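Long-range contact in natterin-like protein (Lethenteron camtschaticum, PDB 6IUL), which is a lamprey immune cytotoxin that probably binds glycans through a jacalin-like lectin domain and forms pores in target membranes through an aerolysin-type module: residues 189-201 with 296-308. Sequence-based numbering, arbitrary orientation.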
ATOM      1  N   GLU A 189     -20.684 -16.978 -17.698  1.00 26.20           N
ATOM      2  CA  GLU A 189     -19.816 -16.584 -16.615  1.00 27.85           C
ATOM      3  C   GLU A 189     -18.796 -15.558 -17.090  1.00 26.44           C
ATOM      4  O   GLU A 189     -18.316 -15.651 -18.209  1.00 25.26           O
ATOM      5  CB  GLU A 189     -19.055 -17.793 -16.144  1.00 31.45           C
ATOM      6  CG  GLU A 189     -19.832 -18.766 -15.317  1.00 34.00           C
ATOM      7  CD  GLU A 189     -19.012 -20.000 -14.916  1.00 33.13           C
ATOM      8  OE1 GLU A 189     -17.840 -20.135 -15.327  1.00 34.70           O
ATOM      9  OE2 GLU A 189     -19.582 -20.868 -14.242  1.00 38.13           O
ATOM     10  N   SER A 190     -18.438 -14.599 -16.222  1.00 26.90           N
ATOM     11  CA  SER A 190     -17.391 -13.645 -16.531  1.00 25.85           C
ATOM     12  C   SER A 190     -16.726 -13.133 -15.284  1.00 26.05           C
ATOM     13  O   SER A 190     -17.350 -13.091 -14.231  1.00 27.68           O
ATOM     14  CB  SER A 190     -17.957 -12.482 -17.338  1.00 28.10           C
ATOM     15  OG  SER A 190     -16.909 -11.589 -17.695  1.00 27.29           O
ATOM     16  N   SER A 191     -15.470 -12.717 -15.404  1.00 24.44           N
ATOM     17  CA  SER A 191     -14.745 -12.123 -14.256  1.00 25.72           C
ATOM     18  C   SER A 191     -13.743 -11.071 -14.725  1.00 25.33           C
ATOM     19  O   SER A 191     -13.271 -11.110 -15.884  1.00 25.92           O
ATOM     20  CB  SER A 191     -14.011 -13.208 -13.459  1.00 23.29           C
ATOM     21  OG  SER A 191     -13.023 -13.888 -14.254  1.00 24.12           O
ATOM     22  N   LYS A 192     -13.425 -10.159 -13.816  1.00 25.57           N
ATOM     23  CA  LYS A 192     -12.459  -9.074 -14.054  1.00 28.30           C
ATOM     24  C   LYS A 192     -11.780  -8.586 -12.788  1.00 27.60           C
ATOM     25  O   LYS A 192     -12.435  -8.227 -11.783  1.00 26.80           O
ATOM     26  CB  LYS A 192     -13.165  -7.853 -14.660  1.00 31.26           C
ATOM     27  CG  LYS A 192     -12.167  -6.759 -15.037  1.00 33.05           C
ATOM     28  CD  LYS A 192     -12.808  -5.563 -15.649  1.00 36.12           C
ATOM     29  CE  LYS A 192     -11.841  -4.408 -15.820  1.00 34.78           C
ATOM     30  NZ  LYS A 192     -10.665  -4.733 -16.634  1.00 32.76           N
ATOM     31  N   LYS A 193     -10.467  -8.584 -12.845  1.00 31.10           N
ATOM     32  CA  LYS A 193      -9.648  -7.953 -11.821  1.00 31.51           C
ATOM     33  C   LYS A 193      -9.860  -6.444 -11.820  1.00 29.92           C
ATOM     34  O   LYS A 193      -9.764  -5.813 -12.891  1.00 27.72           O
ATOM     35  CB  LYS A 193      -8.165  -8.228 -12.106  1.00 32.70           C
ATOM     36  CG  LYS A 193      -7.259  -7.444 -11.171  1.00 32.25           C
ATOM     37  CD  LYS A 193      -5.794  -7.662 -11.459  1.00 36.72           C
ATOM     38  CE  LYS A 193      -4.919  -6.933 -10.438  1.00 35.74           C
ATOM     39  NZ  LYS A 193      -3.502  -7.255 -10.654  1.00 35.92           N
ATOM     40  N   ILE A 194     -10.150  -5.874 -10.645  1.00 27.31           N
ATOM     41  CA  ILE A 194     -10.213  -4.419 -10.493  1.00 28.28           C
ATOM     42  C   ILE A 194      -9.351  -3.976  -9.322  1.00 29.11           C
ATOM     43  O   ILE A 194      -9.116  -4.737  -8.377  1.00 26.24           O
ATOM     44  CB  ILE A 194     -11.651  -3.885 -10.267  1.00 28.17           C
ATOM     45  CG1 ILE A 194     -12.265  -4.461  -9.015  1.00 27.24           C
ATOM     46  CG2 ILE A 194     -12.537  -4.205 -11.467  1.00 31.36           C
ATOM     47  CD1 ILE A 194     -13.577  -3.848  -8.596  1.00 24.67           C
ATOM     48  N   ILE A 195      -8.900  -2.737  -9.382  1.00 30.50           N
ATOM     49  CA  ILE A 195      -8.137  -2.118  -8.275  1.00 33.36           C
ATOM     50  C   ILE A 195      -8.834  -0.816  -7.838  1.00 33.62           C
ATOM     51  O   ILE A 195      -8.731   0.205  -8.527  1.00 37.84           O
ATOM     52  CB  ILE A 195      -6.700  -1.803  -8.720  1.00 36.18           C
ATOM     53  CG1 ILE A 195      -6.069  -3.066  -9.338  1.00 40.79           C
ATOM     54  CG2 ILE A 195      -5.860  -1.253  -7.552  1.00 38.98           C
ATOM     55  CD1 ILE A 195      -4.594  -2.983  -9.661  1.00 41.79           C
ATOM     56  N   LYS A 196      -9.549  -0.857  -6.719  1.00 34.33           N
ATOM     57  CA  LYS A 196     -10.151   0.350  -6.119  1.00 38.56           C
ATOM     58  C   LYS A 196      -9.073   1.181  -5.406  1.00 41.62           C
ATOM     59  O   LYS A 196      -8.121   0.622  -4.880  1.00 43.11           O
ATOM     60  CB  LYS A 196     -11.243  -0.020  -5.135  1.00 38.85           C
ATOM     61  CG  LYS A 196     -12.503  -0.614  -5.756  1.00 42.69           C
ATOM     62  CD  LYS A 196     -13.501  -1.055  -4.662  1.00 47.66           C
ATOM     63  CE  LYS A 196     -14.923  -1.085  -5.176  1.00 57.57           C
ATOM     64  NZ  LYS A 196     -15.918  -1.761  -4.285  1.00 63.46           N
ATOM     65  N   LYS A 197      -9.203   2.505  -5.423  1.00 39.38           N
ATOM     66  CA  LYS A 197      -8.215   3.380  -4.790  1.00 40.00           C
ATOM     67  C   LYS A 197      -8.866   4.462  -3.961  1.00 37.37           C
ATOM     68  O   LYS A 197      -9.918   4.986  -4.345  1.00 34.88           O
ATOM     69  CB  LYS A 197      -7.297   4.001  -5.836  1.00 44.16           C
ATOM     70  CG  LYS A 197      -6.365   3.008  -6.498  1.00 52.64           C
ATOM     71  CD  LYS A 197      -5.207   3.653  -7.258  1.00 56.00           C
ATOM     72  CE  LYS A 197      -4.075   2.622  -7.363  1.00 64.36           C
ATOM     73  NZ  LYS A 197      -2.886   3.068  -8.124  1.00 70.31           N
ATOM     74  N   SER A 198      -8.203   4.822  -2.863  1.00 34.55           N
ATOM     75  CA  SER A 198      -8.627   5.890  -1.961  1.00 35.73           C
ATOM     76  C   SER A 198      -7.422   6.740  -1.518  1.00 40.54           C
ATOM     77  O   SER A 198      -6.345   6.206  -1.183  1.00 37.18           O
ATOM     78  CB  SER A 198      -9.277   5.294  -0.728  1.00 36.30           C
ATOM     79  OG  SER A 198     -10.604   4.883  -0.971  1.00 44.21           O
ATOM     80  N   SER A 199      -7.601   8.055  -1.516  1.00 38.89           N
ATOM     81  CA  SER A 199      -6.547   8.995  -1.142  1.00 37.24           C
ATOM     82  C   SER A 199      -7.135  10.267  -0.518  1.00 37.01           C
ATOM     83  O   SER A 199      -7.925  10.987  -1.132  1.00 35.73           O
ATOM     84  CB  SER A 199      -5.703   9.360  -2.336  1.00 40.89           C
ATOM     85  OG  SER A 199      -4.796  10.404  -1.987  1.00 46.73           O
ATOM     86  N   TRP A 200      -6.766  10.538   0.726  1.00 34.83           N
ATOM     87  CA  TRP A 200      -7.085  11.817   1.355  1.00 34.56           C
ATOM     88  C   TRP A 200      -5.819  12.645   1.476  1.00 36.23           C
ATOM     89  O   TRP A 200      -4.856  12.209   2.103  1.00 44.01           O
ATOM     90  CB  TRP A 200      -7.682  11.601   2.712  1.00 30.69           C
ATOM     91  CG  TRP A 200      -9.039  10.963   2.747  1.00 31.56           C
ATOM     92  CD1 TRP A 200     -10.252  11.609   2.706  1.00 30.03           C
ATOM     93  CD2 TRP A 200      -9.335   9.569   2.899  1.00 30.82           C
ATOM     94  NE1 TRP A 200     -11.262  10.708   2.850  1.00 29.18           N
ATOM     95  CE2 TRP A 200     -10.731   9.446   2.940  1.00 31.39           C
ATOM     96  CE3 TRP A 200      -8.550   8.415   2.991  1.00 33.42           C
ATOM     97  CZ2 TRP A 200     -11.373   8.215   3.066  1.00 32.49           C
ATOM     98  CZ3 TRP A 200      -9.166   7.196   3.108  1.00 33.74           C
ATOM     99  CH2 TRP A 200     -10.580   7.097   3.172  1.00 34.88           C
ATOM    100  N   SER A 201      -5.819  13.835   0.884  1.00 32.62           N
ATOM    101  CA  SER A 201      -4.640  14.681   0.845  1.00 32.45           C
ATOM    102  C   SER A 201      -4.282  15.135   2.280  1.00 32.20           C
ATOM    103  O   SER A 201      -5.140  15.304   3.125  1.00 32.37           O
ATOM    104  CB  SER A 201      -4.847  15.880  -0.080  1.00 28.13           C
ATOM    105  OG  SER A 201      -5.855  16.759   0.489  1.00 28.57           O
ATOM    106  N   SER A 296      -8.798  20.173   6.154  1.00 38.41           N
ATOM    107  CA  SER A 296      -9.489  20.470   4.924  1.00 42.66           C
ATOM    108  C   SER A 296      -8.595  19.952   3.812  1.00 41.59           C
ATOM    109  O   SER A 296      -7.376  20.121   3.874  1.00 39.67           O
ATOM    110  CB  SER A 296      -9.666  21.973   4.806  1.00 42.50           C
ATOM    111  OG  SER A 296     -10.640  22.257   3.879  1.00 51.64           O
ATOM    112  N   GLY A 297      -9.171  19.314   2.797  1.00 39.16           N
ATOM    113  CA  GLY A 297      -8.321  18.783   1.704  1.00 40.14           C
ATOM    114  C   GLY A 297      -9.130  18.219   0.550  1.00 41.66           C
ATOM    115  O   GLY A 297     -10.304  18.570   0.378  1.00 42.77           O
ATOM    116  N   ILE A 298      -8.514  17.379  -0.264  1.00 38.61           N
ATOM    117  CA  ILE A 298      -9.213  16.747  -1.359  1.00 39.27           C
ATOM    118  C   ILE A 298      -9.083  15.204  -1.325  1.00 39.92           C
ATOM    119  O   ILE A 298      -8.034  14.651  -1.013  1.00 37.83           O
ATOM    120  CB  ILE A 298      -8.778  17.313  -2.729  1.00 46.43           C
ATOM    121  CG1 ILE A 298      -7.375  16.886  -3.081  1.00 59.01           C
ATOM    122  CG2 ILE A 298      -8.889  18.859  -2.790  1.00 42.43           C
ATOM    123  CD1 ILE A 298      -6.915  17.379  -4.449  1.00 68.20           C
ATOM    124  N   TYR A 299     -10.173  14.532  -1.652  1.00 36.73           N
ATOM    125  CA  TYR A 299     -10.251  13.095  -1.784  1.00 35.01           C
ATOM    126  C   TYR A 299     -10.236  12.726  -3.233  1.00 38.69           C
ATOM    127  O   TYR A 299     -11.020  13.254  -4.038  1.00 41.91           O
ATOM    128  CB  TYR A 299     -11.495  12.523  -1.093  1.00 31.36           C
ATOM    129  CG  TYR A 299     -11.676  11.040  -1.292  1.00 34.68           C
ATOM    130  CD1 TYR A 299     -11.035  10.119  -0.473  1.00 33.48           C
ATOM    131  CD2 TYR A 299     -12.454  10.541  -2.346  1.00 33.59           C
ATOM    132  CE1 TYR A 299     -11.175   8.765  -0.663  1.00 35.47           C
ATOM    133  CE2 TYR A 299     -12.610   9.176  -2.542  1.00 33.16           C
ATOM    134  CZ  TYR A 299     -11.972   8.287  -1.704  1.00 34.11           C
ATOM    135  OH  TYR A 299     -12.088   6.929  -1.883  1.00 32.14           O
ATOM    136  N   LYS A 300      -9.311  11.831  -3.566  1.00 38.09           N
ATOM    137  CA  LYS A 300      -9.182  11.255  -4.885  1.00 42.66           C
ATOM    138  C   LYS A 300      -9.436   9.752  -4.732  1.00 43.24           C
ATOM    139  O   LYS A 300      -8.813   9.069  -3.907  1.00 40.73           O
ATOM    140  CB  LYS A 300      -7.790  11.488  -5.458  1.00 48.37           C
ATOM    141  CG  LYS A 300      -7.570  12.880  -6.015  1.00 58.41           C
ATOM    142  CD  LYS A 300      -6.327  12.962  -6.889  1.00 68.87           C
ATOM    143  CE  LYS A 300      -6.179  14.350  -7.504  1.00 74.33           C
ATOM    144  NZ  LYS A 300      -7.158  14.580  -8.614  1.00 79.41           N
ATOM    145  N   GLY A 301     -10.351   9.236  -5.533  1.00 40.50           N
ATOM    146  CA  GLY A 301     -10.662   7.838  -5.496  1.00 41.40           C
ATOM    147  C   GLY A 301     -10.866   7.244  -6.877  1.00 36.74           C
ATOM    148  O   GLY A 301     -11.073   7.942  -7.843  1.00 34.95           O
ATOM    149  N   LEU A 302     -10.825   5.923  -6.923  1.00 36.77           N
ATOM    150  CA  LEU A 302     -11.228   5.157  -8.073  1.00 37.88           C
ATOM    151  C   LEU A 302     -12.148   4.057  -7.569  1.00 35.46           C
ATOM    152  O   LEU A 302     -11.810   3.331  -6.622  1.00 33.54           O
ATOM    153  CB  LEU A 302     -10.019   4.552  -8.771  1.00 42.65           C
ATOM    154  CG  LEU A 302     -10.340   3.656  -9.996  1.00 42.17           C
ATOM    155  CD1 LEU A 302     -11.076   4.464 -11.055  1.00 41.46           C
ATOM    156  CD2 LEU A 302      -9.071   3.100 -10.632  1.00 38.51           C
ATOM    157  N   THR A 303     -13.336   3.965  -8.147  1.00 29.92           N
ATOM    158  CA  THR A 303     -14.272   2.933  -7.751  1.00 31.37           C
ATOM    159  C   THR A 303     -14.926   2.298  -8.984  1.00 32.26           C
ATOM    160  O   THR A 303     -14.809   2.821 -10.112  1.00 30.64           O
ATOM    161  CB  THR A 303     -15.339   3.483  -6.802  1.00 34.52           C
ATOM    162  OG1 THR A 303     -16.020   2.391  -6.174  1.00 33.15           O
ATOM    163  CG2 THR A 303     -16.356   4.362  -7.527  1.00 32.34           C
ATOM    164  N   TYR A 304     -15.581   1.167  -8.760  1.00 30.48           N
ATOM    165  CA  TYR A 304     -16.249   0.424  -9.817  1.00 31.73           C
ATOM    166  C   TYR A 304     -17.641   0.036  -9.357  1.00 35.61           C
ATOM    167  O   TYR A 304     -17.866  -0.173  -8.168  1.00 35.39           O
ATOM    168  CB  TYR A 304     -15.488  -0.834 -10.214  1.00 28.51           C
ATOM    169  CG  TYR A 304     -14.214  -0.619 -10.976  1.00 26.73           C
ATOM    170  CD1 TYR A 304     -13.004  -0.357 -10.311  1.00 27.23           C
ATOM    171  CD2 TYR A 304     -14.188  -0.720 -12.363  1.00 27.68           C
ATOM    172  CE1 TYR A 304     -11.821  -0.183 -11.008  1.00 24.30           C
ATOM    173  CE2 TYR A 304     -13.004  -0.548 -13.078  1.00 27.34           C
ATOM    174  CZ  TYR A 304     -11.827  -0.268 -12.389  1.00 27.07           C
ATOM    175  OH  TYR A 304     -10.667  -0.085 -13.116  1.00 27.12           O
ATOM    176  N   THR A 305     -18.572  -0.064 -10.316  1.00 36.29           N
ATOM    177  CA  THR A 305     -19.890  -0.640 -10.037  1.00 35.51           C
ATOM    178  C   THR A 305     -19.793  -2.165 -10.070  1.00 35.02           C
ATOM    179  O   THR A 305     -18.740  -2.744 -10.335  1.00 33.75           O
ATOM    180  CB  THR A 305     -20.919  -0.221 -11.116  1.00 35.04           C
ATOM    181  OG1 THR A 305     -20.512  -0.739 -12.379  1.00 37.48           O
ATOM    182  CG2 THR A 305     -20.958   1.276 -11.252  1.00 36.40           C
ATOM    183  N   LYS A 306     -20.914  -2.812  -9.834  1.00 39.74           N
ATOM    184  CA  LYS A 306     -21.046  -4.271 -10.068  1.00 36.95           C
ATOM    185  C   LYS A 306     -21.022  -4.551 -11.566  1.00 36.86           C
ATOM    186  O   LYS A 306     -21.400  -3.692 -12.371  1.00 35.79           O
ATOM    187  CB  LYS A 306     -22.347  -4.833  -9.444  1.00 42.99           C
ATOM    188  CG  LYS A 306     -22.308  -5.050  -7.906  1.00 52.92           C
ATOM    189  CD  LYS A 306     -20.863  -5.289  -7.445  1.00 59.14           C
ATOM    190  CE  LYS A 306     -20.641  -5.604  -5.977  1.00 70.27           C
ATOM    191  NZ  LYS A 306     -20.994  -7.005  -5.654  1.00 70.25           N
ATOM    192  N   MET A 307     -20.536  -5.728 -11.954  1.00 32.29           N
ATOM    193  CA  MET A 307     -20.630  -6.195 -13.302  1.00 32.19           C
ATOM    194  C   MET A 307     -22.083  -6.377 -13.707  1.00 28.24           C
ATOM    195  O   MET A 307     -22.849  -6.915 -12.957  1.00 28.09           O
ATOM    196  CB  MET A 307     -19.923  -7.535 -13.489  1.00 30.23           C
ATOM    197  CG  MET A 307     -18.432  -7.418 -13.528  1.00 32.32           C
ATOM    198  SD  MET A 307     -17.681  -8.986 -13.927  1.00 36.02           S
ATOM    199  CE  MET A 307     -16.034  -8.446 -13.737  1.00 53.37           C
ATOM    200  N   THR A 308     -22.401  -5.972 -14.932  1.00 28.13           N
ATOM    201  CA  THR A 308     -23.732  -6.218 -15.517  1.00 31.50           C
ATOM    202  C   THR A 308     -23.573  -6.815 -16.915  1.00 30.12           C
ATOM    203  O   THR A 308     -22.460  -6.957 -17.424  1.00 26.86           O
ATOM    204  CB  THR A 308     -24.505  -4.887 -15.620  1.00 33.14           C
ATOM    205  OG1 THR A 308     -23.739  -3.977 -16.438  1.00 29.66           O
ATOM    206  CG2 THR A 308     -24.730  -4.269 -14.187  1.00 33.02           C
TER
HETATM  207  O   HOH W   1      -8.786  -1.422 -11.754  1.00 39.24           O
HETATM  208  O   HOH W   2      -6.045  13.455  -2.632  1.00 48.20           O
HETATM  209  O   HOH W   3      -4.738  18.404   2.370  1.00 39.81           O
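K197 and L302 face each other as a hydrogen-bonded antiparallel pair: K197 N gives to L302 O, and L302 N to K197 O at 2.9 Å. S199 and K300 form the next such pair, but here K300 N to S199 O is the sound bond and S199 N to K300 O is weak. Past the strand end, S201 N still reaches I298 O, while I298 N returns a nearly straight bond (169°) to S201 OG, which chi1 of 67° sets between the backbone N and the carbonyl carbon.

These are two long, neighbouring strands of the elongated aerolysin/ETX-MTX2-type pore-forming module; strand 241-256 pairs along the other edge of 189-200, and 260-285 along that of 296-304.

The aromatic contact lies on the sheet face that S198 shares. Y299, with CG anti to the backbone N, turns its CD1 edge onto a face of the W200 indole. In this edge-to-face pair the planes meet at 55°, and the centroid of the five-membered ring of W200 lies 4.7 Å from that of the Y299 ring. Y299 OH hydrogen-bonds S198 OG at 2.7 Å near the ring plane, while W200 NE1 hydrogen-bonds Y156 OH. I218, on strand 212-223, packs against both S198 and Y299.

Beyond T303 the backbones draw apart, and contact passes to side chains. I194 CG2 sits squarely over the Y304 ring, 3.8 Å from its centroid, and a water links Y304 OH to I195 N.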